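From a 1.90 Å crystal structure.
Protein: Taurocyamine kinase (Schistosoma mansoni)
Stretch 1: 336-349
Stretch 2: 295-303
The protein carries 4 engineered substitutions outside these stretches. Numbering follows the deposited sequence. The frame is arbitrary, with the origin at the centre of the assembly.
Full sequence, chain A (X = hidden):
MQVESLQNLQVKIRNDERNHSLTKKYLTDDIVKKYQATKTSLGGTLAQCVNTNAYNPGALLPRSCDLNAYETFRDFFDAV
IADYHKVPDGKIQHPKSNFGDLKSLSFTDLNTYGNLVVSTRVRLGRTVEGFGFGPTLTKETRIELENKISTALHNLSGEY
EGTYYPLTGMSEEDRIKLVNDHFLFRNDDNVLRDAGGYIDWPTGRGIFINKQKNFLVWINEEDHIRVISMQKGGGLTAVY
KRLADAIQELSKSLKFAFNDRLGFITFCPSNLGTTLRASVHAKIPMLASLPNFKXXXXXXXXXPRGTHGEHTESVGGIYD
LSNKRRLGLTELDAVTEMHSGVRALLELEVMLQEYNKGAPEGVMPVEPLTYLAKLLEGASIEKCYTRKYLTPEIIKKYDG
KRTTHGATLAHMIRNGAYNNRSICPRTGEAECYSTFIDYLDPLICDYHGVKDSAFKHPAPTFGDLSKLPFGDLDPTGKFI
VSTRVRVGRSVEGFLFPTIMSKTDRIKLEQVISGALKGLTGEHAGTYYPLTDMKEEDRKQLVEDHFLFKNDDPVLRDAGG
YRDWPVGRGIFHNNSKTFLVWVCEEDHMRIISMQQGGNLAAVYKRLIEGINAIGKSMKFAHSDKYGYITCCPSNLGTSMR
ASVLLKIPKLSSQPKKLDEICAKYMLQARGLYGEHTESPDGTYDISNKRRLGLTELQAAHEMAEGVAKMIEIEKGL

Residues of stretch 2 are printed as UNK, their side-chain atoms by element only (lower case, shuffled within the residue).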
# COMPACT_ATOMS: atom_id res chain seq x y z
N THR A 336 4.28 22.97 -8.28
CA THR A 336 5.44 22.34 -8.93
C THR A 336 5.49 20.84 -8.57
O THR A 336 5.65 19.98 -9.43
CB THR A 336 6.75 23.02 -8.54
OG1 THR A 336 6.72 24.39 -8.96
CG2 THR A 336 7.93 22.30 -9.17
N GLU A 337 5.34 20.52 -7.29
CA GLU A 337 5.23 19.12 -6.88
C GLU A 337 4.16 18.38 -7.68
O GLU A 337 4.41 17.28 -8.21
CB GLU A 337 4.92 19.02 -5.38
CG GLU A 337 4.79 17.58 -4.90
CD GLU A 337 4.27 17.47 -3.47
OE1 GLU A 337 3.09 17.82 -3.23
OE2 GLU A 337 5.05 17.06 -2.58
N MET A 338 2.98 18.99 -7.80
CA MET A 338 1.91 18.42 -8.59
C MET A 338 2.35 18.19 -10.03
O MET A 338 2.20 17.10 -10.58
CB MET A 338 0.68 19.34 -8.57
CG MET A 338 -0.50 18.81 -9.38
SD MET A 338 -0.53 19.45 -11.08
CE MET A 338 -2.11 18.86 -11.66
N HIS A 339 2.88 19.23 -10.65
CA HIS A 339 3.16 19.14 -12.08
C HIS A 339 4.23 18.11 -12.38
O HIS A 339 4.09 17.33 -13.33
CB HIS A 339 3.57 20.49 -12.65
CG HIS A 339 3.75 20.46 -14.13
ND1 HIS A 339 4.97 20.23 -14.73
CD2 HIS A 339 2.86 20.61 -15.14
CE1 HIS A 339 4.82 20.24 -16.04
NE2 HIS A 339 3.55 20.48 -16.32
N SER A 340 5.29 18.14 -11.58
CA SER A 340 6.42 17.22 -11.74
C SER A 340 5.98 15.79 -11.55
O SER A 340 6.28 14.93 -12.37
CB SER A 340 7.53 17.55 -10.74
OG SER A 340 8.16 18.76 -11.10
N GLY A 341 5.29 15.53 -10.44
CA GLY A 341 4.82 14.19 -10.14
C GLY A 341 3.81 13.67 -11.15
O GLY A 341 3.93 12.52 -11.60
N VAL A 342 2.82 14.50 -11.51
CA VAL A 342 1.79 14.05 -12.43
C VAL A 342 2.44 13.75 -13.79
O VAL A 342 2.14 12.73 -14.43
CB VAL A 342 0.62 15.08 -12.58
CG1 VAL A 342 -0.19 14.79 -13.80
CG2 VAL A 342 -0.29 15.08 -11.35
N ARG A 343 3.35 14.64 -14.20
CA ARG A 343 4.05 14.43 -15.45
C ARG A 343 4.78 13.07 -15.46
O ARG A 343 4.62 12.29 -16.40
CB ARG A 343 5.05 15.57 -15.72
CG ARG A 343 6.02 15.21 -16.82
CD ARG A 343 7.02 16.32 -17.13
NE ARG A 343 7.78 15.98 -18.33
CZ ARG A 343 8.63 16.80 -18.95
NH1 ARG A 343 8.82 18.02 -18.48
NH2 ARG A 343 9.26 16.39 -20.05
N ALA A 344 5.53 12.76 -14.39
CA ALA A 344 6.19 11.47 -14.27
C ALA A 344 5.20 10.29 -14.35
O ALA A 344 5.47 9.26 -14.97
CB ALA A 344 6.99 11.39 -12.94
N LEU A 345 4.05 10.44 -13.69
CA LEU A 345 3.07 9.35 -13.66
C LEU A 345 2.42 9.13 -15.02
O LEU A 345 2.20 7.98 -15.43
CB LEU A 345 2.00 9.63 -12.61
CG LEU A 345 2.44 9.72 -11.15
CD1 LEU A 345 1.22 10.05 -10.28
CD2 LEU A 345 3.11 8.40 -10.71
N LEU A 346 2.11 10.21 -15.71
CA LEU A 346 1.51 10.09 -17.03
C LEU A 346 2.54 9.53 -18.02
O LEU A 346 2.20 8.73 -18.90
CB LEU A 346 0.94 11.45 -17.50
CG LEU A 346 -0.22 12.05 -16.69
CD1 LEU A 346 -0.50 13.46 -17.16
CD2 LEU A 346 -1.50 11.21 -16.74
N GLU A 347 3.80 9.95 -17.89
CA GLU A 347 4.87 9.38 -18.72
C GLU A 347 4.99 7.87 -18.46
O GLU A 347 5.21 7.08 -19.38
CB GLU A 347 6.21 10.08 -18.46
CG GLU A 347 6.33 11.45 -19.10
CD GLU A 347 7.60 12.19 -18.71
OE1 GLU A 347 8.21 11.86 -17.68
OE2 GLU A 347 8.00 13.13 -19.42
N LEU A 348 4.81 7.48 -17.20
CA LEU A 348 4.87 6.06 -16.85
C LEU A 348 3.67 5.29 -17.42
O LEU A 348 3.81 4.14 -17.85
CB LEU A 348 4.96 5.89 -15.34
CG LEU A 348 5.29 4.49 -14.83
CD1 LEU A 348 6.52 3.95 -15.54
CD2 LEU A 348 5.52 4.52 -13.33
N GLU A 349 2.48 5.91 -17.45
CA GLU A 349 1.33 5.24 -18.05
C GLU A 349 1.61 4.99 -19.54
O GLU A 349 1.33 3.92 -20.08
CB GLU A 349 0.06 6.07 -17.89
CG GLU A 349 -1.12 5.56 -18.70
CD GLU A 349 -1.76 4.30 -18.11
OE1 GLU A 349 -1.46 3.96 -16.94
OE2 GLU A 349 -2.57 3.66 -18.81
N UNK A 295 1.80 3.61 -3.66
CA UNK A 295 3.15 3.91 -3.21
C UNK A 295 3.89 4.66 -4.30
O UNK A 295 4.64 5.59 -4.02
c UNK A 295 3.90 2.64 -2.80
o UNK A 295 1.53 1.09 -2.87
c UNK A 295 1.96 1.31 -1.71
o UNK A 295 1.29 1.03 -0.69
c UNK A 295 3.36 1.95 -1.52
N UNK A 296 3.67 4.24 -5.55
CA UNK A 296 4.29 4.89 -6.70
C UNK A 296 3.91 6.37 -6.75
O UNK A 296 4.78 7.24 -6.88
c UNK A 296 4.20 2.07 -9.37
c UNK A 296 4.42 2.78 -8.06
c UNK A 296 4.45 5.00 -9.22
c UNK A 296 3.90 4.21 -8.02
N UNK A 297 2.62 6.65 -6.59
CA UNK A 297 2.15 8.05 -6.52
C UNK A 297 2.79 8.84 -5.38
O UNK A 297 3.37 9.91 -5.60
s UNK A 297 -0.33 7.47 -7.78
c UNK A 297 0.62 8.11 -6.38
N UNK A 298 2.66 8.33 -4.16
CA UNK A 298 3.24 8.98 -3.00
C UNK A 298 4.74 9.27 -3.20
O UNK A 298 5.23 10.32 -2.76
o UNK A 298 3.82 8.29 1.75
o UNK A 298 3.45 6.48 0.52
c UNK A 298 3.98 8.50 -0.62
c UNK A 298 3.04 8.13 -1.75
c UNK A 298 3.73 7.70 0.64
N UNK A 299 5.44 8.38 -3.88
CA UNK A 299 6.87 8.57 -4.06
C UNK A 299 7.14 9.70 -5.06
O UNK A 299 8.22 10.30 -5.06
c UNK A 299 9.02 7.40 -4.76
n UNK A 299 11.57 7.60 -3.42
c UNK A 299 9.78 6.16 -4.33
c UNK A 299 11.27 6.44 -4.29
c UNK A 299 7.53 7.26 -4.51
N UNK A 300 6.16 9.99 -5.90
CA UNK A 300 6.25 11.13 -6.81
C UNK A 300 5.55 12.39 -6.26
O UNK A 300 5.35 13.36 -6.99
c UNK A 300 6.54 9.76 -8.91
c UNK A 300 5.69 10.75 -8.17
n UNK A 300 6.37 8.40 -8.78
c UNK A 300 7.26 7.78 -9.53
n UNK A 300 8.01 8.69 -10.13
c UNK A 300 7.58 9.94 -9.75
N UNK A 301 5.21 12.37 -4.98
CA UNK A 301 4.62 13.53 -4.32
C UNK A 301 3.16 13.72 -4.68
O UNK A 301 2.63 14.82 -4.63
N UNK A 302 2.50 12.62 -5.06
CA UNK A 302 1.15 12.67 -5.57
C UNK A 302 0.20 11.81 -4.72
O UNK A 302 0.56 10.72 -4.27
c UNK A 302 1.10 12.21 -7.06
c UNK A 302 -0.35 12.12 -7.57
c UNK A 302 1.86 13.19 -7.95
c UNK A 302 1.30 14.61 -7.91
N UNK A 303 -1.00 12.34 -4.51
CA UNK A 303 -2.09 11.62 -3.86
C UNK A 303 -3.19 11.30 -4.87
O UNK A 303 -3.76 12.20 -5.48
c UNK A 303 -2.66 12.47 -2.71
o UNK A 303 -2.84 10.34 -0.94
n UNK A 303 -4.97 10.76 -0.35
c UNK A 303 -4.02 12.00 -2.19
c UNK A 303 -3.90 10.96 -1.11
O HOH W 1 6.73 15.70 -7.49

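Position 295 carries three carbons, the third bearing two oxygens. Its side chain stays far from stretch 1. A carboxylate at the end of a two-methylene arm is glutamate: Glu 295.

Position 296 has four carbons, forked at the first, with one arm two carbons long. They touch Leu 345 and Leu 348. That is isoleucine. The CA-to-CB bond of Ile 296 points toward stretch 1. Ile 296 CG2 lies 3.9 Å from Leu 345 CD2 and 4.3 Å from Leu 348 CD2.

Position 297 has one carbon followed by one sulfur, and the sulfur touches Leu 345. It is cysteine. Cys 297 SG packs 3.9 Å from Leu 345 CD1.

Position 298 again shows three carbons, the third carrying two oxygens, and touches nothing on stretch 1. It is Glu 298.

Position 299 has four carbons in a row ending in nitrogen, and touches nothing on stretch 1. This is lysine, Lys 299.

Position 300 has one carbon, then a five-membered ring of three carbons and two nitrogens. The ring sits beside Ala 344 and Leu 345. An imidazole means histidine. His 300 CD2 is 3.6 Å from Ala 344 CB. His 300 ND1 donates a hydrogen bond to Ile 296 O, at 2.7 Å, which ties the ring back to the backbone four residues earlier.

Position 301 has no side-chain atoms and a phi of 77°, a value that favours glycine. A CB here would also fall 2.9 Å from Glu 337 CG, a clash. It is Gly 301.

Position 302 has four carbons, forked at the first, with one arm two carbons long. It reaches Val 342 and Leu 345 and passes close to Gly 341. It is a second isoleucine. Ile 302 CD1 is 3.8 Å from Val 342 CG2, and Ile 302 CG2 is 3.8 Å from Leu 345 CD1.

Position 303 has three carbons, the third carrying one oxygen and one nitrogen. It touches nothing on stretch 1, and its side-chain end leads away. The amide identifies Gln 303.

The contact is mainly apolar, and no direct hydrogen bond crosses it. Leu 345 packs against Ile 296, Cys 297, His 300 and Ile 302. Close approach depends on Gly 341: a CB there would sit 2.2 Å from His 300 O and 2.7 Å from Ile 302 CG1. Without one, Gly 341 CA makes a CA-H...O contact with His 300 O at 3.3 Å. Water 1 bridges the backbones, donating to His 300 O at 2.8 Å and to Glu 337 O at 2.9 Å.

Stretch 2, residues 295-303: EICEKHGIQ
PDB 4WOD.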